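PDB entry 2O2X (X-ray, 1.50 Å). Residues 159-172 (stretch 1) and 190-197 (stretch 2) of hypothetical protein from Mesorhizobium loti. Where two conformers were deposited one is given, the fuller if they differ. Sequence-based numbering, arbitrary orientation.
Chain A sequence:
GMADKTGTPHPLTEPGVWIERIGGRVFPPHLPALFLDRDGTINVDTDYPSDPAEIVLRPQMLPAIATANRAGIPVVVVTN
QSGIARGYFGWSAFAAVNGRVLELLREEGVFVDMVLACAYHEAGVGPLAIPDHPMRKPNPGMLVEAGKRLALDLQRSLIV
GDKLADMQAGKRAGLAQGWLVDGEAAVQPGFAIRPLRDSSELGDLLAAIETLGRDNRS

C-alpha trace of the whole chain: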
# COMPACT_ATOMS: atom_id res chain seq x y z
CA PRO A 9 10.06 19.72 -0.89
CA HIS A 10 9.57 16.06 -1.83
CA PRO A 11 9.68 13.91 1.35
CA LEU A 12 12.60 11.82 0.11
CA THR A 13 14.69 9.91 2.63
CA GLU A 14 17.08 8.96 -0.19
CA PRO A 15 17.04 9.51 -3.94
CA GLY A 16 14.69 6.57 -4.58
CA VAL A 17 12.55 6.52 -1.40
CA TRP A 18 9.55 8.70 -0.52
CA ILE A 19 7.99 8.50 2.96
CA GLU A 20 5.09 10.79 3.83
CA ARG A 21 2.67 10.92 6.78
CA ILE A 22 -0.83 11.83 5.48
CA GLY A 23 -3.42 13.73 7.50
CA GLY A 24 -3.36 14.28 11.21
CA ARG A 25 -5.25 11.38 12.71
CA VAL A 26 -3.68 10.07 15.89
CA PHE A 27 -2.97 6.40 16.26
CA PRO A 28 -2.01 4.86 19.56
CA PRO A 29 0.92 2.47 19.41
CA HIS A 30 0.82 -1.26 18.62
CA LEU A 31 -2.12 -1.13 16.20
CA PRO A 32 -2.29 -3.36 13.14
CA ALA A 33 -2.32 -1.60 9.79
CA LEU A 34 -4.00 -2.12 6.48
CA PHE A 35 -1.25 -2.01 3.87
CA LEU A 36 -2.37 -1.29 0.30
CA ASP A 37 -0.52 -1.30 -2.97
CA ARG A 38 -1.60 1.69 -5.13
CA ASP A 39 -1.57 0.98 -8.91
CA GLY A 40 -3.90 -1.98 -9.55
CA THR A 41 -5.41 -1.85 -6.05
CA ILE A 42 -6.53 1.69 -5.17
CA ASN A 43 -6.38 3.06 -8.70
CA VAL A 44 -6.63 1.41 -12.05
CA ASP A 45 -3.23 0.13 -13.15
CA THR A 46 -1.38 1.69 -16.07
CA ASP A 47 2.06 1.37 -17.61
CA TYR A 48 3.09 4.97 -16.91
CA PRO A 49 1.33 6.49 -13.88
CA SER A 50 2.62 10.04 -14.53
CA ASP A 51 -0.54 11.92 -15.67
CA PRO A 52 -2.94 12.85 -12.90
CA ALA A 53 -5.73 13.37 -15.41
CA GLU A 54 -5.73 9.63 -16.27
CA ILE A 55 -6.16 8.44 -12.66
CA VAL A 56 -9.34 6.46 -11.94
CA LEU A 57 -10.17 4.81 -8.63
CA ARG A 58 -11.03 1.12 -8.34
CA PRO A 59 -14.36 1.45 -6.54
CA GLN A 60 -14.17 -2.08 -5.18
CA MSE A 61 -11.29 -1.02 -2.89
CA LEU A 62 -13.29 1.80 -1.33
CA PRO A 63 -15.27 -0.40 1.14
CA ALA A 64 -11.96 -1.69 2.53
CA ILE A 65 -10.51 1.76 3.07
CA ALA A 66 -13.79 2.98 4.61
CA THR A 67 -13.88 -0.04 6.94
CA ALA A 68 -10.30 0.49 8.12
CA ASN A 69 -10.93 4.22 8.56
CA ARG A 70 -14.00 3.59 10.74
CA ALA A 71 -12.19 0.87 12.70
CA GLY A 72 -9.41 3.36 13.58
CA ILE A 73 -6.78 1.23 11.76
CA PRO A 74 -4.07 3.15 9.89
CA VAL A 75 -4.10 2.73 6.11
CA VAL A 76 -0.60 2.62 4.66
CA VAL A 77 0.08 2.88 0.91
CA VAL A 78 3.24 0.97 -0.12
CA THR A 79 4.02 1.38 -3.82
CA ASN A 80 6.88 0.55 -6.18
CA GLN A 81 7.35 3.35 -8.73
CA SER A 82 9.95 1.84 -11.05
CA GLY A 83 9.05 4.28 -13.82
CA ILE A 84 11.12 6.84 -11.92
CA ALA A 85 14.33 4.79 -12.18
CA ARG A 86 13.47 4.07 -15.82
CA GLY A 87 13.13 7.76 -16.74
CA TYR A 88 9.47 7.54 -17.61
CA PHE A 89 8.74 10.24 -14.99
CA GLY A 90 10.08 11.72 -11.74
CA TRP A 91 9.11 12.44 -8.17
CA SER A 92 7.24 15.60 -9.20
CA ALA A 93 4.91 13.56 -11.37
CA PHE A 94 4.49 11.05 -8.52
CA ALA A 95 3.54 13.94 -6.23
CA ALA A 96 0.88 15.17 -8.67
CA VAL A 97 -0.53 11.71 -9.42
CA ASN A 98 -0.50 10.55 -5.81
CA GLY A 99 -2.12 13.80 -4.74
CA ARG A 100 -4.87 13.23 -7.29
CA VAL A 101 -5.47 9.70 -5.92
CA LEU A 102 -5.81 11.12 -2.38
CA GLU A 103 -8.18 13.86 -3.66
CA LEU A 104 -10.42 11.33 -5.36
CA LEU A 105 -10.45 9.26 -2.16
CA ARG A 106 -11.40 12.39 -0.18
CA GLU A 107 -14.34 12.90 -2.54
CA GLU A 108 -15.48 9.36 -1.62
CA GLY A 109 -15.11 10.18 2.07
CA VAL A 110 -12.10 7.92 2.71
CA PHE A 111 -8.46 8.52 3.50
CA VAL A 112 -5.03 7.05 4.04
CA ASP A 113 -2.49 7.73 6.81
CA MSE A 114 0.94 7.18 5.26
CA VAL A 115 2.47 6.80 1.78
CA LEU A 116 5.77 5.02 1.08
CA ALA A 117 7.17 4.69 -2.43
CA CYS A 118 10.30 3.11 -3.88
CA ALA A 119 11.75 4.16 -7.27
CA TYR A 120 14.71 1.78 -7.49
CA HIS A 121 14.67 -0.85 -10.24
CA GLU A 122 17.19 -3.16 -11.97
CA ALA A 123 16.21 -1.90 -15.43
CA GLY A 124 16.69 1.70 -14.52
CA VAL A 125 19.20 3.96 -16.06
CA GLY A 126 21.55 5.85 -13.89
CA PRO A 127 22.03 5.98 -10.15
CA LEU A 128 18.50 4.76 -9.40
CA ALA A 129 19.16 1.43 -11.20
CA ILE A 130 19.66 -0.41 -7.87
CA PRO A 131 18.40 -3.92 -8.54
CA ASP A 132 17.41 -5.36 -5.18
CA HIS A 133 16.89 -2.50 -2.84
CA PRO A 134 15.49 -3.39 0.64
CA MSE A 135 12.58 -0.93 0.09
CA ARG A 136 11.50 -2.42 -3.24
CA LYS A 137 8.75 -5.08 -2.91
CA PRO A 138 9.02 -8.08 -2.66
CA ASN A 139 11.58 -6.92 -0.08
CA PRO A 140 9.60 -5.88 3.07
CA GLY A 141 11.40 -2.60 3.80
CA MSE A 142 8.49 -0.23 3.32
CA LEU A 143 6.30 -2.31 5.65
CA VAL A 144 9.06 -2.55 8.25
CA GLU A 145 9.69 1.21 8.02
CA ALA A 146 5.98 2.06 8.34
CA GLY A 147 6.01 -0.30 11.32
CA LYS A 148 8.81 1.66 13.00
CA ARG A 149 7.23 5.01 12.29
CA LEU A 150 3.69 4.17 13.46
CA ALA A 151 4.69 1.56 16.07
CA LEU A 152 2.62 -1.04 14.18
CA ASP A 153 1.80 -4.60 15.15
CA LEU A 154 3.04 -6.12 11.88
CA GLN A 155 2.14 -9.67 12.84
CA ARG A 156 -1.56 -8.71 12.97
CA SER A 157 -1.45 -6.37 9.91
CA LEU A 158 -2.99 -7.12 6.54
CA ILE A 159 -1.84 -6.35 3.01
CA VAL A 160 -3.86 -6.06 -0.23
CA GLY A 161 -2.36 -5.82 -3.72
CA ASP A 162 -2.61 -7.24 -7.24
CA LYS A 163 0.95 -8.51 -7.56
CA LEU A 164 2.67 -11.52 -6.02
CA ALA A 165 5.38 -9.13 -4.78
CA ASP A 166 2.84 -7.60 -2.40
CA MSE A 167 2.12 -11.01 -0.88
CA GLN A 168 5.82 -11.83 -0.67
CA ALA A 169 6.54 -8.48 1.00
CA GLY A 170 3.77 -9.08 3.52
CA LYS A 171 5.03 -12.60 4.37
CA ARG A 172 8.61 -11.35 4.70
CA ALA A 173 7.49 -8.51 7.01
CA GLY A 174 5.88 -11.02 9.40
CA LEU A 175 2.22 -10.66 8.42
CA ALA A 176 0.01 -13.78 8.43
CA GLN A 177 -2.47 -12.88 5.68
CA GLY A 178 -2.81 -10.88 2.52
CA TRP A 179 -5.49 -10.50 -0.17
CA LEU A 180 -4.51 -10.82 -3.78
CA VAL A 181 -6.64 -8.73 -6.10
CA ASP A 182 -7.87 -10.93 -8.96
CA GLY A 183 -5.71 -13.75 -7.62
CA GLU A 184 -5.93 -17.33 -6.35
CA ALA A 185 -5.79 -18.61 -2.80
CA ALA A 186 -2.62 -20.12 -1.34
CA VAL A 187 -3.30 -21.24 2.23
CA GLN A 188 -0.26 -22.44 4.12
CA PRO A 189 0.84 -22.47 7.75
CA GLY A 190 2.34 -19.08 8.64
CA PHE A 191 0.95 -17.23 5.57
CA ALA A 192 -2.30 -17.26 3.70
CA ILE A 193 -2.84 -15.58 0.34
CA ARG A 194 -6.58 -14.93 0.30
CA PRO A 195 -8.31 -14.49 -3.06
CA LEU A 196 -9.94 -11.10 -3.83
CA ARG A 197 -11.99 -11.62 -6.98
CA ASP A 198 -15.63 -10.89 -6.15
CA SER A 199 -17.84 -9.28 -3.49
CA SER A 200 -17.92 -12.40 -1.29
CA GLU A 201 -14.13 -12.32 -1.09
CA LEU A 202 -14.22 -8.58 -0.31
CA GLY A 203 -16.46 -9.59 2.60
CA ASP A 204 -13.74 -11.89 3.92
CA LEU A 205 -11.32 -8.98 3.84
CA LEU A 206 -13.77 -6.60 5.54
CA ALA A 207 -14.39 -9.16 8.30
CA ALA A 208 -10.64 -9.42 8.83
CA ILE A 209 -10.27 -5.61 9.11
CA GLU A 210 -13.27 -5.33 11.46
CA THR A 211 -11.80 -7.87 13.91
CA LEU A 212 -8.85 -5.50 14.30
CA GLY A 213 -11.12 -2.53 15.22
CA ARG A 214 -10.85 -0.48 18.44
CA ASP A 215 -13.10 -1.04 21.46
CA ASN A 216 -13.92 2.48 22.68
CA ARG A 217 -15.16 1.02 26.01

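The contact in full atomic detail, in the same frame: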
# COMPACT_ATOMS: atom_id res chain seq x y z
N ILE A 159 -2.28 -7.01 4.23
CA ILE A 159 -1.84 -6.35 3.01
C ILE A 159 -2.77 -6.77 1.87
O ILE A 159 -3.23 -7.93 1.83
CB ILE A 159 -0.37 -6.63 2.64
CG1 ILE A 159 0.07 -5.75 1.43
CG2 ILE A 159 -0.09 -8.13 2.45
CD1 ILE A 159 1.56 -5.53 1.30
N VAL A 160 -3.06 -5.83 0.97
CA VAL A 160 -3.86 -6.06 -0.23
C VAL A 160 -3.08 -5.50 -1.42
O VAL A 160 -2.59 -4.37 -1.37
CB VAL A 160 -5.21 -5.38 -0.12
CG1 VAL A 160 -6.05 -5.76 -1.33
CG2 VAL A 160 -5.87 -5.71 1.21
N GLY A 161 -2.95 -6.28 -2.48
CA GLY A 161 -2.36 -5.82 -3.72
C GLY A 161 -2.68 -6.74 -4.87
O GLY A 161 -3.25 -7.82 -4.62
N ASP A 162 -2.30 -6.38 -6.09
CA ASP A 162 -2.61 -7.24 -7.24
C ASP A 162 -1.41 -7.96 -7.78
O ASP A 162 -1.51 -8.65 -8.79
CB ASP A 162 -3.35 -6.47 -8.36
CG ASP A 162 -2.44 -5.67 -9.27
OD1 ASP A 162 -1.48 -5.08 -8.77
OD2 ASP A 162 -2.74 -5.60 -10.47
N LYS A 163 -0.27 -7.84 -7.10
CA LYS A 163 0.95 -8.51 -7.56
C LYS A 163 1.47 -9.47 -6.50
O LYS A 163 1.33 -9.24 -5.30
CB LYS A 163 1.99 -7.47 -7.98
CG LYS A 163 1.56 -6.83 -9.33
CD LYS A 163 2.22 -5.51 -9.69
CE LYS A 163 1.46 -4.81 -10.87
NZ LYS A 163 0.26 -3.96 -10.46
N LEU A 164 2.07 -10.56 -6.94
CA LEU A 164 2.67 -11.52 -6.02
C LEU A 164 3.70 -10.85 -5.10
O LEU A 164 3.81 -11.22 -3.93
CB LEU A 164 3.33 -12.68 -6.76
CG LEU A 164 3.76 -13.84 -5.86
CD1 LEU A 164 2.57 -14.46 -5.12
CD2 LEU A 164 4.45 -14.91 -6.72
N ALA A 165 4.41 -9.84 -5.60
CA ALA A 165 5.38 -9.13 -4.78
C ALA A 165 4.78 -8.50 -3.53
O ALA A 165 5.46 -8.35 -2.53
CB ALA A 165 6.07 -8.05 -5.59
N ASP A 166 3.51 -8.12 -3.58
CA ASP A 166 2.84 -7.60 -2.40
C ASP A 166 2.65 -8.69 -1.34
O ASP A 166 2.77 -8.44 -0.13
CB ASP A 166 1.47 -7.02 -2.76
CG ASP A 166 1.54 -5.85 -3.76
OD1 ASP A 166 2.34 -4.97 -3.45
OD2 ASP A 166 0.81 -5.82 -4.82
N MSE A 167 2.33 -9.90 -1.79
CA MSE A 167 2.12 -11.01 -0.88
C MSE A 167 3.44 -11.47 -0.29
O MSE A 167 3.52 -11.79 0.88
CB MSE A 167 1.46 -12.18 -1.60
CG MSE A 167 0.08 -11.90 -2.23
SE MSE A 167 -1.26 -11.32 -0.95
CE MSE A 167 -1.14 -9.35 -1.24
N GLN A 168 4.47 -11.49 -1.13
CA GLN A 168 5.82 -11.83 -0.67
C GLN A 168 6.33 -10.82 0.35
O GLN A 168 6.86 -11.19 1.40
CB GLN A 168 6.79 -11.94 -1.84
CG GLN A 168 6.49 -13.04 -2.88
CD GLN A 168 7.28 -12.87 -4.17
OE1 GLN A 168 7.34 -11.77 -4.74
NE2 GLN A 168 7.88 -13.95 -4.66
N ALA A 169 6.12 -9.53 0.07
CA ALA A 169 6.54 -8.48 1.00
C ALA A 169 5.82 -8.61 2.35
O ALA A 169 6.42 -8.50 3.41
CB ALA A 169 6.27 -7.13 0.39
N GLY A 170 4.52 -8.84 2.31
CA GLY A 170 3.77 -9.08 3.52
C GLY A 170 4.30 -10.26 4.33
O GLY A 170 4.52 -10.13 5.54
N LYS A 171 4.50 -11.41 3.69
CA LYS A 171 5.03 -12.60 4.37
C LYS A 171 6.39 -12.28 4.99
O LYS A 171 6.66 -12.60 6.14
CB LYS A 171 5.16 -13.75 3.37
CG LYS A 171 5.55 -15.11 3.97
CD LYS A 171 5.38 -16.24 2.96
CE LYS A 171 6.31 -16.06 1.74
NZ LYS A 171 6.41 -17.30 0.88
N ARG A 172 7.25 -11.65 4.23
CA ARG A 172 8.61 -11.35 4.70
C ARG A 172 8.65 -10.34 5.84
O ARG A 172 9.62 -10.33 6.61
CB ARG A 172 9.49 -10.90 3.54
CG ARG A 172 9.71 -11.97 2.46
CD ARG A 172 10.59 -11.49 1.32
NE ARG A 172 10.43 -12.25 0.09
CZ ARG A 172 11.08 -11.98 -1.04
NH1 ARG A 172 11.96 -10.98 -1.09
NH2 ARG A 172 10.87 -12.71 -2.12
N GLY A 190 1.48 -20.25 8.58
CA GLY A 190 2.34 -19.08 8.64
C GLY A 190 1.98 -17.96 7.67
O GLY A 190 2.16 -16.80 8.02
N PHE A 191 1.45 -18.28 6.48
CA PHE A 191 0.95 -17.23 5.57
C PHE A 191 -0.16 -17.72 4.66
O PHE A 191 -0.07 -18.76 4.01
CB PHE A 191 2.08 -16.61 4.74
CG PHE A 191 1.70 -15.29 4.15
CD1 PHE A 191 1.71 -14.16 4.93
CD2 PHE A 191 1.23 -15.19 2.85
CE1 PHE A 191 1.32 -12.93 4.42
CE2 PHE A 191 0.83 -13.95 2.32
CZ PHE A 191 0.87 -12.83 3.10
N ALA A 192 -1.23 -16.95 4.60
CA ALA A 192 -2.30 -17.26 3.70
C ALA A 192 -2.44 -16.11 2.71
O ALA A 192 -2.62 -14.95 3.11
CB ALA A 192 -3.60 -17.47 4.44
N ILE A 193 -2.35 -16.45 1.42
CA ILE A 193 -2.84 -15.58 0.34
C ILE A 193 -4.31 -15.86 0.15
O ILE A 193 -4.71 -17.00 -0.13
CB ILE A 193 -2.09 -15.78 -0.98
CG1 ILE A 193 -0.61 -15.40 -0.78
CG2 ILE A 193 -2.69 -14.93 -2.05
CD1 ILE A 193 0.32 -15.72 -1.92
N ARG A 194 -5.13 -14.84 0.39
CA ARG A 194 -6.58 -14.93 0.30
C ARG A 194 -6.98 -14.35 -1.05
O ARG A 194 -6.47 -13.32 -1.46
CB ARG A 194 -7.23 -14.11 1.42
CG ARG A 194 -6.75 -14.44 2.81
CD ARG A 194 -7.16 -15.81 3.24
NE ARG A 194 -6.85 -16.06 4.64
CZ ARG A 194 -6.97 -17.25 5.21
NH1 ARG A 194 -7.37 -18.28 4.48
NH2 ARG A 194 -6.65 -17.41 6.50
N PRO A 195 -7.90 -15.00 -1.76
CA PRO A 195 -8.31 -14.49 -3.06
C PRO A 195 -9.19 -13.24 -2.91
O PRO A 195 -9.94 -13.14 -1.96
CB PRO A 195 -9.11 -15.66 -3.65
CG PRO A 195 -9.66 -16.33 -2.48
CD PRO A 195 -8.64 -16.24 -1.40
N LEU A 196 -9.05 -12.28 -3.82
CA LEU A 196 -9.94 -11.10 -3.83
C LEU A 196 -10.47 -10.85 -5.24
O LEU A 196 -9.97 -10.01 -5.98
CB LEU A 196 -9.22 -9.88 -3.26
CG LEU A 196 -10.02 -8.57 -3.05
CD1 LEU A 196 -11.33 -8.81 -2.31
CD2 LEU A 196 -9.19 -7.51 -2.35
N ARG A 197 -11.51 -11.60 -5.62
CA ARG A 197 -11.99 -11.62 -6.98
C ARG A 197 -13.43 -11.19 -7.14
O ARG A 197 -13.84 -10.89 -8.25
CB ARG A 197 -11.87 -13.03 -7.57
CG ARG A 197 -10.43 -13.55 -7.57
CD ARG A 197 -10.36 -15.03 -7.85
NE ARG A 197 -10.92 -15.82 -6.77
CZ ARG A 197 -10.77 -17.14 -6.62
NH1 ARG A 197 -10.10 -17.86 -7.52
NH2 ARG A 197 -11.29 -17.75 -5.57

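What kind of surface joins the two stretches? Helix 164-172 lies across strand 191-196 at 154°, nearly antiparallel, with the axes 9.4 Å apart at closest approach. No hydrogen bond or salt bridge crosses between them; the contact rests on packing, and it buries 341 Å² counting both sides. Along the first part of the strand, F191 and I193 meet the helix, whereas A192 between them is out of its reach.

Where does the largest bump go? F191 gives up more area than any other residue here, and its CA-to-CB bond points toward the helix. With chi1 at -162° (t), the ring reaches the helix backbone between M167 and K171, one turn apart. F191 CZ comes within 3.6 Å of M167 O, and F191 CE1 lies 3.6 Å from K171 N. Over one face of the F191 ring sits K171 CB, 3.9 Å from the ring centroid and 15° off its normal, a CH-pi contact. The lysine suits this exposed border: its aliphatic chain covers the phenylalanine, with K171 CD 3.8 Å from F191 CB, while its end leads away from the strand.

Why is G170 a glycine? Its backbone touches the ring, with G170 C 4.0 Å from F191 CE1, but the ring does not demand the missing side chain: an ideal G170 CB would point toward the strand and meet F191 CZ at 3.8 Å, an ordinary contact. The clash would be with I159 CG2, only 2.8 Å from that G170 CB. Glycine therefore lets the helix sit close to the strand that carries I159.

How is the rest of the helix face filled? I193 starts sideways, but its side chain (m, t) brings the tip nearer, so that I193 CD1 rests 3.7 Å from M167 CB and 4.1 Å from L164 CD1. L164 also begins sideways and ends nearer. Buried M167, a selenomethionine, points its CA-to-CB bond toward the strand and then turns its end away; M167 CB thus serves both neighbours, lying 4.3 Å from F191 CE2 as well.

Does anything hold beyond the helix? A separate apolar contact joins the two strands' side chains where V160 CG1 meets L196 CD2 at 3.7 Å. L196 points toward stretch 1 and its branched end reaches the buried valine, whose compact side chain is set sideways; V160 CA and L196 CA remain 8.7 Å apart, a gap bridged by side chains alone.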